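PDB 3LE2: serpin-ZX from Arabidopsis thaliana, which inhibits the cysteine protease metacaspase-9 through cleavage of its reactive centre loop and covalent trapping, and limits the death-promoting protease RD21A during fungal infection. Local coordinates for residues A[42-47]-A[61-66]; A[192-197]-A[244-249]; A[209-214]-A[357-362]; A[99-104]-A[138-143]; A[372-377]-A[382-387]. All coordinates share one frame; numbering follows the deposited sequence. Where two conformers were deposited one is given.

Interaction 1. Residues A[42-47]-A[61-66]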
# COMPACT_ATOMS: atom_id res chain seq x y z
N VAL A 42 -6.34 -1.13 8.33
CA VAL A 42 -6.67 -2.34 9.10
C VAL A 42 -6.18 -2.24 10.56
O VAL A 42 -6.89 -2.61 11.49
CB VAL A 42 -6.08 -3.60 8.47
CG1 VAL A 42 -6.02 -4.73 9.49
CG2 VAL A 42 -6.87 -4.01 7.24
N VAL A 43 -4.97 -1.73 10.75
CA VAL A 43 -4.46 -1.50 12.10
C VAL A 43 -5.29 -0.45 12.86
O VAL A 43 -5.67 -0.66 14.02
CB VAL A 43 -2.98 -1.07 12.11
CG1 VAL A 43 -2.52 -0.82 13.53
CG2 VAL A 43 -2.12 -2.15 11.47
N LEU A 44 -5.55 0.68 12.20
CA LEU A 44 -6.33 1.76 12.81
C LEU A 44 -7.75 1.30 13.17
O LEU A 44 -8.29 1.71 14.20
CB LEU A 44 -6.36 3.00 11.91
CG LEU A 44 -4.99 3.66 11.70
CD1 LEU A 44 -5.07 4.76 10.64
CD2 LEU A 44 -4.44 4.23 13.01
N SER A 45 -8.33 0.42 12.35
CA SER A 45 -9.62 -0.20 12.68
C SER A 45 -9.53 -1.07 13.95
O SER A 45 -10.43 -1.04 14.79
CB SER A 45 -10.13 -1.05 11.51
OG SER A 45 -10.30 -0.26 10.34
N ILE A 46 -8.46 -1.85 14.07
CA ILE A 46 -8.20 -2.62 15.28
C ILE A 46 -8.07 -1.72 16.51
O ILE A 46 -8.60 -2.02 17.58
CB ILE A 46 -6.94 -3.48 15.10
CG1 ILE A 46 -7.21 -4.57 14.06
CG2 ILE A 46 -6.54 -4.11 16.42
CD1 ILE A 46 -5.99 -5.35 13.66
N ILE A 47 -7.39 -0.59 16.36
CA ILE A 47 -7.22 0.34 17.47
C ILE A 47 -8.52 1.03 17.85
O ILE A 47 -8.82 1.23 19.03
CB ILE A 47 -6.18 1.42 17.12
CG1 ILE A 47 -4.82 0.78 16.89
CG2 ILE A 47 -6.13 2.48 18.21
CD1 ILE A 47 -3.80 1.71 16.28
N SER A 61 -13.45 9.16 12.23
CA SER A 61 -13.52 10.23 11.24
C SER A 61 -12.34 10.16 10.28
O SER A 61 -12.46 10.54 9.11
CB SER A 61 -13.58 11.60 11.92
OG SER A 61 -14.76 11.72 12.71
N PHE A 62 -11.21 9.67 10.76
CA PHE A 62 -10.04 9.53 9.91
C PHE A 62 -10.28 8.46 8.85
O PHE A 62 -9.78 8.56 7.72
CB PHE A 62 -8.80 9.18 10.74
CG PHE A 62 -7.54 9.06 9.93
CD1 PHE A 62 -6.73 10.17 9.71
CD2 PHE A 62 -7.16 7.84 9.39
CE1 PHE A 62 -5.56 10.06 8.96
CE2 PHE A 62 -5.98 7.72 8.65
CZ PHE A 62 -5.19 8.84 8.43
N LEU A 63 -11.05 7.45 9.22
CA LEU A 63 -11.21 6.27 8.39
C LEU A 63 -12.47 6.31 7.55
O LEU A 63 -12.69 5.42 6.72
CB LEU A 63 -11.20 5.02 9.28
CG LEU A 63 -9.83 4.65 9.87
CD1 LEU A 63 -9.97 3.48 10.84
CD2 LEU A 63 -8.84 4.35 8.74
N LYS A 64 -13.31 7.32 7.79
CA LYS A 64 -14.51 7.63 6.97
C LYS A 64 -15.64 6.63 7.14
O LYS A 64 -16.34 6.30 6.18
CB LYS A 64 -14.15 7.76 5.48
CG LYS A 64 -12.93 8.63 5.18
CD LYS A 64 -13.08 10.05 5.74
CE LYS A 64 -11.80 10.85 5.51
NZ LYS A 64 -11.80 12.19 6.16
N PHE A 65 -15.80 6.12 8.35
CA PHE A 65 -16.90 5.22 8.67
C PHE A 65 -17.47 5.70 9.98
O PHE A 65 -16.75 6.28 10.80
CB PHE A 65 -16.41 3.77 8.82
CG PHE A 65 -16.12 3.09 7.50
CD1 PHE A 65 -17.10 2.35 6.86
CD2 PHE A 65 -14.87 3.19 6.92
CE1 PHE A 65 -16.84 1.71 5.64
CE2 PHE A 65 -14.61 2.55 5.71
CZ PHE A 65 -15.59 1.81 5.07
N SER A 66 -18.76 5.46 10.19
CA SER A 66 -19.47 6.02 11.34
C SER A 66 -19.32 5.25 12.65
O SER A 66 -19.37 5.84 13.72
CB SER A 66 -20.95 6.21 11.01
OG SER A 66 -21.14 7.36 10.20

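Interaction 2. Residues A[192-197]-A[244-249]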
# COMPACT_ATOMS: atom_id res chain seq x y z
N GLU A 192 18.97 6.25 -19.51
CA GLU A 192 19.18 7.24 -18.46
C GLU A 192 17.92 7.56 -17.65
O GLU A 192 16.88 7.91 -18.20
CB GLU A 192 19.76 8.53 -19.06
CG GLU A 192 21.16 8.36 -19.67
CD GLU A 192 22.15 7.66 -18.73
OE1 GLU A 192 22.60 8.29 -17.74
OE2 GLU A 192 22.50 6.48 -18.97
N PHE A 193 18.03 7.43 -16.33
CA PHE A 193 16.98 7.89 -15.43
C PHE A 193 17.43 9.21 -14.81
O PHE A 193 18.58 9.33 -14.36
CB PHE A 193 16.69 6.84 -14.35
CG PHE A 193 15.52 7.18 -13.47
CD1 PHE A 193 14.25 6.68 -13.75
CD2 PHE A 193 15.68 8.00 -12.37
CE1 PHE A 193 13.18 7.00 -12.95
CE2 PHE A 193 14.61 8.32 -11.56
CZ PHE A 193 13.36 7.83 -11.85
N HIS A 194 16.55 10.20 -14.78
CA HIS A 194 16.93 11.51 -14.28
C HIS A 194 16.51 11.66 -12.83
O HIS A 194 15.32 11.74 -12.51
CB HIS A 194 16.31 12.63 -15.14
CG HIS A 194 16.75 12.61 -16.57
ND1 HIS A 194 16.25 11.72 -17.49
CD2 HIS A 194 17.67 13.35 -17.23
CE1 HIS A 194 16.84 11.92 -18.66
NE2 HIS A 194 17.70 12.90 -18.53
N LEU A 195 17.51 11.68 -11.94
CA LEU A 195 17.30 11.82 -10.51
C LEU A 195 16.85 13.23 -10.14
O LEU A 195 17.15 14.19 -10.84
CB LEU A 195 18.58 11.47 -9.76
CG LEU A 195 18.77 10.12 -9.07
CD1 LEU A 195 18.19 8.95 -9.83
CD2 LEU A 195 20.27 9.90 -8.82
N LEU A 196 16.13 13.36 -9.03
CA LEU A 196 15.68 14.67 -8.56
C LEU A 196 16.85 15.59 -8.16
O LEU A 196 16.74 16.82 -8.23
CB LEU A 196 14.71 14.51 -7.37
CG LEU A 196 13.34 13.89 -7.67
CD1 LEU A 196 12.60 13.53 -6.37
CD2 LEU A 196 12.50 14.83 -8.54
N ASP A 197 17.97 15.01 -7.75
CA ASP A 197 19.13 15.82 -7.36
C ASP A 197 19.87 16.41 -8.57
O ASP A 197 20.93 17.00 -8.41
CB ASP A 197 20.09 15.03 -6.45
CG ASP A 197 20.74 13.85 -7.15
OD1 ASP A 197 20.61 13.74 -8.39
OD2 ASP A 197 21.38 13.04 -6.45
N ASP A 244 5.02 15.52 -16.45
CA ASP A 244 5.71 15.90 -17.68
C ASP A 244 7.14 16.32 -17.35
O ASP A 244 8.08 15.94 -18.04
CB ASP A 244 4.97 17.04 -18.40
CG ASP A 244 3.60 16.61 -18.92
OD1 ASP A 244 3.30 15.40 -18.90
OD2 ASP A 244 2.82 17.49 -19.34
N ALA A 245 7.30 17.10 -16.28
CA ALA A 245 8.62 17.60 -15.87
C ALA A 245 9.43 16.58 -15.04
O ALA A 245 8.89 15.89 -14.16
CB ALA A 245 8.48 18.93 -15.12
N ASN A 246 10.73 16.50 -15.32
CA ASN A 246 11.62 15.58 -14.62
C ASN A 246 11.51 15.71 -13.09
O ASN A 246 11.58 14.73 -12.37
CB ASN A 246 13.07 15.78 -15.07
CG ASN A 246 13.34 15.22 -16.45
OD1 ASN A 246 12.55 14.45 -17.00
ND2 ASN A 246 14.46 15.62 -17.04
N ASN A 247 11.32 16.93 -12.61
CA ASN A 247 11.20 17.16 -11.19
C ASN A 247 9.76 17.43 -10.77
O ASN A 247 9.53 18.08 -9.75
CB ASN A 247 12.08 18.35 -10.77
CG ASN A 247 11.61 19.66 -11.40
OD1 ASN A 247 10.84 19.66 -12.36
ND2 ASN A 247 12.06 20.78 -10.84
N GLY A 248 8.79 16.94 -11.54
CA GLY A 248 7.41 17.32 -11.31
C GLY A 248 6.70 16.57 -10.20
O GLY A 248 5.56 16.91 -9.84
N LEU A 249 7.36 15.55 -9.66
CA LEU A 249 6.69 14.63 -8.75
C LEU A 249 5.97 15.33 -7.62
O LEU A 249 4.79 15.09 -7.37
CB LEU A 249 7.67 13.58 -8.19
CG LEU A 249 7.01 12.40 -7.46
CD1 LEU A 249 5.88 11.86 -8.32
CD2 LEU A 249 8.01 11.29 -7.18
O HOH W 1 14.13 14.57 -11.72

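Interaction 3. Residues A[209-214]-A[357-362]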
# COMPACT_ATOMS: atom_id res chain seq x y z
N LYS A 209 5.88 -2.60 -28.05
CA LYS A 209 5.27 -1.94 -29.19
C LYS A 209 3.78 -2.23 -29.21
O LYS A 209 3.06 -1.71 -30.05
CB LYS A 209 5.94 -2.34 -30.51
CG LYS A 209 7.07 -1.40 -30.93
CD LYS A 209 7.66 -1.79 -32.29
CE LYS A 209 8.52 -0.67 -32.86
NZ LYS A 209 9.55 -0.17 -31.90
N LYS A 210 3.34 -3.07 -28.27
CA LYS A 210 1.92 -3.32 -28.09
C LYS A 210 1.20 -2.05 -27.63
O LYS A 210 1.82 -1.10 -27.18
CB LYS A 210 1.69 -4.44 -27.08
CG LYS A 210 2.28 -5.78 -27.50
CD LYS A 210 1.53 -6.93 -26.86
CE LYS A 210 2.22 -8.26 -27.11
NZ LYS A 210 3.42 -8.45 -26.23
N LYS A 211 -0.12 -2.05 -27.73
CA LYS A 211 -0.89 -0.90 -27.28
C LYS A 211 -0.95 -0.89 -25.76
O LYS A 211 -0.93 -1.94 -25.12
CB LYS A 211 -2.28 -0.94 -27.91
CG LYS A 211 -2.25 -0.95 -29.44
CD LYS A 211 -3.66 -0.91 -30.05
CE LYS A 211 -3.66 -1.16 -31.56
NZ LYS A 211 -3.08 -0.05 -32.38
N GLN A 212 -1.00 0.29 -25.16
CA GLN A 212 -1.06 0.39 -23.70
C GLN A 212 -2.24 1.23 -23.18
O GLN A 212 -2.72 2.12 -23.88
CB GLN A 212 0.26 0.95 -23.15
CG GLN A 212 1.55 0.27 -23.69
CD GLN A 212 1.72 -1.16 -23.23
OE1 GLN A 212 1.29 -1.53 -22.13
NE2 GLN A 212 2.32 -1.99 -24.07
N TYR A 213 -2.70 0.94 -21.97
CA TYR A 213 -3.65 1.81 -21.26
C TYR A 213 -2.95 3.10 -20.80
O TYR A 213 -2.44 3.17 -19.67
CB TYR A 213 -4.25 1.10 -20.04
CG TYR A 213 -5.09 -0.12 -20.36
CD1 TYR A 213 -6.38 0.02 -20.88
CD2 TYR A 213 -4.61 -1.42 -20.13
CE1 TYR A 213 -7.16 -1.09 -21.17
CE2 TYR A 213 -5.37 -2.52 -20.42
CZ TYR A 213 -6.66 -2.35 -20.95
OH TYR A 213 -7.44 -3.44 -21.24
N VAL A 214 -2.92 4.10 -21.66
CA VAL A 214 -2.33 5.39 -21.28
C VAL A 214 -3.28 6.56 -21.57
O VAL A 214 -3.87 6.63 -22.65
CB VAL A 214 -1.00 5.62 -22.02
CG1 VAL A 214 -0.35 6.92 -21.55
CG2 VAL A 214 -0.06 4.45 -21.81
N MET A 357 -7.34 3.55 -40.48
CA MET A 357 -7.50 4.83 -39.79
C MET A 357 -6.15 5.45 -39.47
O MET A 357 -5.12 4.78 -39.53
CB MET A 357 -8.27 4.64 -38.48
CG MET A 357 -9.51 3.76 -38.58
SD MET A 357 -10.87 4.49 -39.51
CE MET A 357 -11.00 6.10 -38.73
N GLU A 358 -6.15 6.74 -39.15
CA GLU A 358 -4.96 7.42 -38.66
C GLU A 358 -5.02 7.46 -37.13
O GLU A 358 -5.53 8.42 -36.56
CB GLU A 358 -4.89 8.85 -39.18
CG GLU A 358 -4.84 9.00 -40.70
CD GLU A 358 -5.05 10.45 -41.14
OE1 GLU A 358 -5.94 11.13 -40.57
OE2 GLU A 358 -4.34 10.91 -42.06
N GLU A 359 -4.51 6.43 -36.47
CA GLU A 359 -4.58 6.38 -35.02
C GLU A 359 -3.51 7.25 -34.37
O GLU A 359 -2.33 7.15 -34.70
CB GLU A 359 -4.51 4.93 -34.53
CG GLU A 359 -5.72 4.12 -34.95
CD GLU A 359 -5.64 2.66 -34.55
OE1 GLU A 359 -6.65 1.94 -34.72
OE2 GLU A 359 -4.56 2.23 -34.08
N ASP A 360 -3.93 8.12 -33.46
CA ASP A 360 -2.98 9.00 -32.77
C ASP A 360 -2.08 8.22 -31.83
O ASP A 360 -2.54 7.33 -31.12
CB ASP A 360 -3.72 10.10 -32.01
CG ASP A 360 -4.17 11.23 -32.91
OD1 ASP A 360 -3.92 11.17 -34.13
OD2 ASP A 360 -4.78 12.19 -32.39
N GLU A 361 -0.80 8.55 -31.85
CA GLU A 361 0.14 7.84 -31.00
C GLU A 361 0.64 8.71 -29.85
O GLU A 361 0.56 9.94 -29.90
CB GLU A 361 1.29 7.22 -31.80
CG GLU A 361 1.99 8.16 -32.76
CD GLU A 361 3.03 7.44 -33.61
OE1 GLU A 361 3.04 6.19 -33.62
OE2 GLU A 361 3.83 8.14 -34.26
N ILE A 362 1.15 8.05 -28.81
CA ILE A 362 1.47 8.73 -27.57
C ILE A 362 2.74 8.15 -26.99
O ILE A 362 3.07 6.98 -27.22
CB ILE A 362 0.30 8.59 -26.57
CG1 ILE A 362 0.30 9.73 -25.57
CG2 ILE A 362 0.36 7.27 -25.83
CD1 ILE A 362 -0.77 9.57 -24.54

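Interaction 4. Residues A[99-104]-A[138-143]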
# COMPACT_ATOMS: atom_id res chain seq x y z
N GLY A 99 -0.52 -8.38 13.53
CA GLY A 99 -0.45 -8.75 14.93
C GLY A 99 -0.27 -7.60 15.90
O GLY A 99 0.19 -6.52 15.52
N ALA A 100 -0.64 -7.85 17.15
CA ALA A 100 -0.44 -6.89 18.22
C ALA A 100 0.28 -7.53 19.41
O ALA A 100 -0.01 -8.66 19.78
CB ALA A 100 -1.78 -6.32 18.67
N TRP A 101 1.22 -6.80 19.99
CA TRP A 101 1.93 -7.26 21.17
C TRP A 101 1.83 -6.20 22.24
O TRP A 101 1.97 -5.00 21.97
CB TRP A 101 3.41 -7.52 20.85
CG TRP A 101 3.71 -8.85 20.17
CD1 TRP A 101 4.25 -9.97 20.75
CD2 TRP A 101 3.49 -9.18 18.79
NE1 TRP A 101 4.37 -10.98 19.82
CE2 TRP A 101 3.92 -10.52 18.61
CE3 TRP A 101 2.97 -8.48 17.69
CZ2 TRP A 101 3.85 -11.16 17.38
CZ3 TRP A 101 2.90 -9.12 16.47
CH2 TRP A 101 3.34 -10.45 16.33
N ILE A 102 1.63 -6.63 23.47
CA ILE A 102 1.53 -5.69 24.57
C ILE A 102 2.49 -6.10 25.68
O ILE A 102 2.76 -7.29 25.86
CB ILE A 102 0.07 -5.65 25.09
CG1 ILE A 102 -0.21 -4.32 25.78
CG2 ILE A 102 -0.22 -6.85 26.00
CD1 ILE A 102 -1.67 -4.04 25.90
N ASP A 103 3.04 -5.14 26.41
CA ASP A 103 3.90 -5.53 27.52
C ASP A 103 3.13 -6.43 28.48
O ASP A 103 1.99 -6.13 28.84
CB ASP A 103 4.46 -4.35 28.29
CG ASP A 103 5.50 -4.79 29.30
OD1 ASP A 103 6.45 -5.48 28.88
OD2 ASP A 103 5.36 -4.49 30.51
N LYS A 104 3.77 -7.53 28.90
CA LYS A 104 3.11 -8.56 29.69
C LYS A 104 2.62 -8.07 31.06
O LYS A 104 1.91 -8.79 31.76
CB LYS A 104 4.01 -9.78 29.85
CG LYS A 104 5.06 -9.64 30.93
CD LYS A 104 5.83 -10.94 31.11
CE LYS A 104 6.86 -10.81 32.22
NZ LYS A 104 7.65 -12.07 32.38
N ALA A 138 13.16 -9.85 17.78
CA ALA A 138 13.48 -11.01 16.95
C ALA A 138 12.28 -11.94 16.83
O ALA A 138 12.00 -12.47 15.75
CB ALA A 138 14.70 -11.77 17.48
N GLU A 139 11.59 -12.12 17.95
CA GLU A 139 10.41 -12.97 17.99
C GLU A 139 9.32 -12.48 17.04
O GLU A 139 8.73 -13.27 16.30
CB GLU A 139 9.87 -13.07 19.43
CG GLU A 139 8.52 -13.79 19.55
CD GLU A 139 8.02 -13.89 21.00
OE1 GLU A 139 8.21 -12.93 21.77
OE2 GLU A 139 7.43 -14.94 21.35
N VAL A 140 9.06 -11.17 17.05
CA VAL A 140 8.05 -10.58 16.17
C VAL A 140 8.49 -10.74 14.72
O VAL A 140 7.69 -11.09 13.84
CB VAL A 140 7.80 -9.09 16.50
CG1 VAL A 140 6.86 -8.47 15.50
CG2 VAL A 140 7.25 -8.93 17.92
N ASN A 141 9.77 -10.51 14.47
CA ASN A 141 10.30 -10.71 13.12
C ASN A 141 10.18 -12.16 12.63
O ASN A 141 9.77 -12.39 11.50
CB ASN A 141 11.72 -10.17 12.99
CG ASN A 141 11.73 -8.67 12.83
OD1 ASN A 141 10.72 -8.09 12.44
ND2 ASN A 141 12.85 -8.03 13.14
N SER A 142 10.52 -13.12 13.48
CA SER A 142 10.40 -14.53 13.12
C SER A 142 8.95 -14.87 12.84
O SER A 142 8.62 -15.59 11.89
CB SER A 142 10.95 -15.43 14.24
OG SER A 142 12.36 -15.32 14.37
N TRP A 143 8.07 -14.36 13.70
CA TRP A 143 6.64 -14.54 13.51
C TRP A 143 6.14 -14.03 12.15
O TRP A 143 5.43 -14.73 11.43
CB TRP A 143 5.88 -13.86 14.65
CG TRP A 143 4.41 -13.82 14.41
CD1 TRP A 143 3.49 -14.78 14.75
CD2 TRP A 143 3.68 -12.78 13.76
NE1 TRP A 143 2.24 -14.39 14.36
CE2 TRP A 143 2.33 -13.17 13.75
CE3 TRP A 143 4.04 -11.56 13.19
CZ2 TRP A 143 1.33 -12.37 13.19
CZ3 TRP A 143 3.05 -10.76 12.64
CH2 TRP A 143 1.71 -11.17 12.64

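Interaction 5. Residues A[372-377]-A[382-387]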
# COMPACT_ATOMS: atom_id res chain seq x y z
N LEU A 372 3.28 5.57 -7.92
CA LEU A 372 2.79 4.21 -8.15
C LEU A 372 1.57 3.98 -7.29
O LEU A 372 1.53 4.38 -6.13
CB LEU A 372 3.85 3.19 -7.71
CG LEU A 372 5.10 2.99 -8.54
CD1 LEU A 372 5.94 1.88 -7.90
CD2 LEU A 372 4.73 2.64 -9.97
N VAL A 373 0.58 3.29 -7.86
CA VAL A 373 -0.60 2.88 -7.11
C VAL A 373 -1.04 1.47 -7.56
O VAL A 373 -1.15 1.20 -8.76
CB VAL A 373 -1.77 3.89 -7.26
CG1 VAL A 373 -3.03 3.38 -6.56
CG2 VAL A 373 -1.38 5.26 -6.72
N VAL A 374 -1.26 0.58 -6.61
CA VAL A 374 -1.76 -0.75 -6.93
C VAL A 374 -3.14 -0.86 -6.33
O VAL A 374 -3.32 -0.67 -5.14
CB VAL A 374 -0.86 -1.90 -6.38
CG1 VAL A 374 -1.57 -3.25 -6.54
CG2 VAL A 374 0.50 -1.92 -7.08
N THR A 375 -4.13 -1.15 -7.18
CA THR A 375 -5.50 -1.19 -6.72
C THR A 375 -6.20 -2.43 -7.18
O THR A 375 -5.84 -3.04 -8.20
CB THR A 375 -6.32 -0.04 -7.31
OG1 THR A 375 -6.49 -0.29 -8.71
CG2 THR A 375 -5.61 1.28 -7.12
N GLU A 376 -7.23 -2.79 -6.43
CA GLU A 376 -8.12 -3.84 -6.84
C GLU A 376 -9.30 -3.09 -7.47
O GLU A 376 -9.96 -2.28 -6.81
CB GLU A 376 -8.49 -4.71 -5.64
CG GLU A 376 -9.14 -6.04 -6.00
CD GLU A 376 -10.53 -5.85 -6.60
OE1 GLU A 376 -11.39 -5.29 -5.89
OE2 GLU A 376 -10.75 -6.23 -7.78
N ASN A 377 -9.52 -3.33 -8.75
CA ASN A 377 -10.47 -2.54 -9.55
C ASN A 377 -11.96 -2.76 -9.24
O ASN A 377 -12.75 -1.84 -9.40
CB ASN A 377 -10.19 -2.72 -11.05
CG ASN A 377 -8.82 -2.12 -11.48
OD1 ASN A 377 -8.54 -0.93 -11.26
ND2 ASN A 377 -7.98 -2.94 -12.11
N VAL A 382 -7.25 0.33 -2.51
CA VAL A 382 -5.83 0.51 -2.86
C VAL A 382 -4.91 -0.36 -2.00
O VAL A 382 -4.87 -0.18 -0.79
CB VAL A 382 -5.44 2.00 -2.71
CG1 VAL A 382 -3.92 2.21 -2.90
CG2 VAL A 382 -6.27 2.87 -3.66
N LEU A 383 -4.17 -1.28 -2.61
CA LEU A 383 -3.19 -2.11 -1.87
C LEU A 383 -1.89 -1.38 -1.55
O LEU A 383 -1.35 -1.55 -0.46
CB LEU A 383 -2.83 -3.38 -2.64
CG LEU A 383 -3.86 -4.50 -2.61
CD1 LEU A 383 -5.05 -4.09 -3.50
CD2 LEU A 383 -3.23 -5.78 -3.10
N PHE A 384 -1.38 -0.62 -2.51
CA PHE A 384 -0.07 0.02 -2.36
C PHE A 384 -0.08 1.40 -2.97
O PHE A 384 -0.68 1.62 -4.02
CB PHE A 384 1.03 -0.78 -3.08
CG PHE A 384 1.31 -2.13 -2.49
CD1 PHE A 384 1.94 -2.26 -1.26
CD2 PHE A 384 0.99 -3.29 -3.20
CE1 PHE A 384 2.22 -3.51 -0.73
CE2 PHE A 384 1.26 -4.54 -2.66
CZ PHE A 384 1.88 -4.65 -1.43
N ILE A 385 0.62 2.33 -2.31
CA ILE A 385 1.00 3.60 -2.90
C ILE A 385 2.52 3.73 -2.75
O ILE A 385 3.08 3.34 -1.73
CB ILE A 385 0.33 4.80 -2.19
CG1 ILE A 385 -1.19 4.64 -2.21
CG2 ILE A 385 0.76 6.14 -2.83
CD1 ILE A 385 -1.93 5.71 -1.42
N GLY A 386 3.18 4.28 -3.76
CA GLY A 386 4.63 4.41 -3.69
C GLY A 386 5.18 5.47 -4.63
O GLY A 386 4.45 6.05 -5.44
N GLN A 387 6.47 5.71 -4.51
CA GLN A 387 7.16 6.57 -5.45
C GLN A 387 8.46 5.89 -5.84
O GLN A 387 9.15 5.33 -4.99
CB GLN A 387 7.45 7.93 -4.84
CG GLN A 387 8.57 7.99 -3.81
CD GLN A 387 8.92 9.43 -3.47
OE1 GLN A 387 8.20 10.35 -3.86
NE2 GLN A 387 10.04 9.64 -2.78

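Interaction 1. Residues A[42-47]-A[61-66]
L44 and L63 carry this contact, with F62 and S45 on its flanks. The methyl CD1 of L63 comes up against the side of helix 37-49. L63 CD1 lies 3.8 Å from L44 CB. L63 CD1 sits equally close to S45, at 3.8 Å from both the backbone N and the hydroxyl OG of S45. L44 reaches back the other way. L44 CD1 meets the F62 ring at an oblique slant, with CE2 of F62 the nearest ring atom at 3.7 Å. The F62 side chain swings out with CG opposite the backbone N (chi1 -179°), and this carries the ring beside L44. L63 CD2 lies in the plane of that ring, at its edge. The contact is apolar. The polar side-chain atom within it, S45 OG, is hydrogen-bonded to N41 O one turn earlier in its own helix. Just after L63, K64 leaves helical geometry with positive phi. L71 of helix 68-83 touches both S45 and L63, while L299 covers L44. On another side of helix 37-49, V43, I46 and I47 rest on F169 of strand 167-176. The contact thus joins consecutive helices in the helical part of the serpin fold.

Interaction 2. Residues A[192-197]-A[244-249]
The end of strand 189-194 and the residues after it run past a type I beta turn, A245 to G248, in the loop between strand 236-243 and helix 249-258. The turn is closed by the bond from G248 N to A245 O, 2.8 Å long. This is a surface contact of the serpin fold, between a strand end and a loop. The backbones stay apart: the CA atoms of L196 and N247 are 5.8 Å from each other. A water lies between them and can donate to H194 O and, weakly, to N246 O; it has more acceptors in reach than protons. Side chains meet at two places. N246 ND2 lies over one face of the H194 imidazole, offset toward the rim, 3.8 Å from H194 CG. The ring and amide planes are 17° apart. The imidazole is also held by D367, whose backbone O is hydrogen-bonded to H194 ND1. H368 touches N246. Further along, L196 turns the end of its side chain toward the turn, and L196 CD2 stops 3.8 Å from N247 CA.

Interaction 3. Residues A[209-214]-A[357-362]
The C-terminal part of the reactive centre loop is anchored here to the body of the serpin. Residues 357-362 follow the reactive bond R353-G354 and lead into strand 361-365. Residues 209-214 lead into strand 212-217. The touching parts run at 54° to each other and meet at two separate points. The first is a salt bridge. K211 NZ gives a hydrogen bond to E359 OE2, 3.2 Å away, on the syn lone pair of that oxygen. The two side chains cross at about a right angle. E359 is stretched out beyond CG, while the lysine chain is extended at chi2 and chi3 and bends at the last torsion (chi4 -70°), which turns the ammonium group toward the carboxylate. E359 also touches R353, and K211 touches I350, both on helix 349-353 of the loop. The E359 side chain comes within about 4 Å of that of G354 of the reactive bond (nearest atoms). The second point is apolar. V214 CG1 and I362 CD1 meet at 4.0 Å, their side chains crossing at a slant. CG1 of I362 stands opposite the backbone N (chi1 -155°), which sends CD1 toward the valine. Strand 271-274 lies between the two strands, antiparallel to 212-217 and parallel to 361-365. Its V272 touches I362, and L223 of strand 220-226 packs on V214.

Interaction 4. Residues A[99-104]-A[138-143]
Strand 99-103 and helix 138-143 run nearly antiparallel, with axes 11.0 Å apart at the closest. This is helix-on-sheet packing in the serpin fold: helix 129-147 lies against strand 93-103. W101 is the centre of it. Its indole meets two side chains of the helix in different ways. V140 CG2 sits over the middle of one face, in a CH-pi contact 3.8 Å from the centroid of the W101 five-membered ring and only 14° off its normal. W143 forms an edge-to-face (T-shaped) pair with the same indole. The edge of W101 is directed at the face of W143, with the planes at 80° and the six-membered rings' centroids 4.9 Å apart. W143 reaches that place because its CG lies opposite the backbone N (chi1 171°). At the far end of that indole, W143 CH2 approaches G99 N at 3.7 Å. The glycine backbone lies against W143 there. F129, earlier in the same helix, also touches W101. I168 of strand 167-176 and N125 of strand 123-127 touch it as well. The tightest approach is W101 CH2 to W143 CE3, 3.4 Å.

Interaction 5. Residues A[372-377]-A[382-387]
A classic beta bulge breaks the pairing at V374. L383 and F384 both face this one residue, and V374 O accepts two backbone bonds. L383 N to V374 O is short, 2.7 Å, but bent, at 132°. F384 N to V374 O is longer, 3.3 Å, and nearly straight, at 165°. Past the bulge the register has shifted by one, and T375 pairs with V382. On the other side the pairing is regular. V374 N binds F384 O at 2.9 Å, and L372 and G386 exchange two bonds. The two strands form the antiparallel hairpin 370-376/382-388 at the buried centre of the molecule, the C-terminal hairpin of the serpin's beta sheet B. Strand 236-243 flanks it along 370-376, and strand 33-35 along 382-388. V374 and F384 lie side by side. V374 CB lies at the edge of the F384 ring, near its plane, 3.9 Å from F384 CD2. L173 and F175 of strand 167-176 touch this phenylalanine. V373 CG1 meets V382 CG1 at 3.9 Å, on the face that includes I385. There helix 5-25 supplies N13, M17 and A20.

Along the chain, interactions 1 and 4 come first, then 2 and 3, whose segments alternate, and then 5. Interaction 5 is the most central, with its centre 6 Å from that of the chain. It touches interaction 2 through L249 and Q387. Interactions 1 and 4 have centres 22 Å apart, and strand 167-176 packs on segments of both. Its side chains also reach interaction 5. Interaction 3 is at the far end, with its centre 51 Å from that of interaction 4. Strands 361-365 and 370-376 follow each other in the chain. The chain thus leaves the reactive loop through strand 361-365 and passes next into strand 370-376 of the central hairpin.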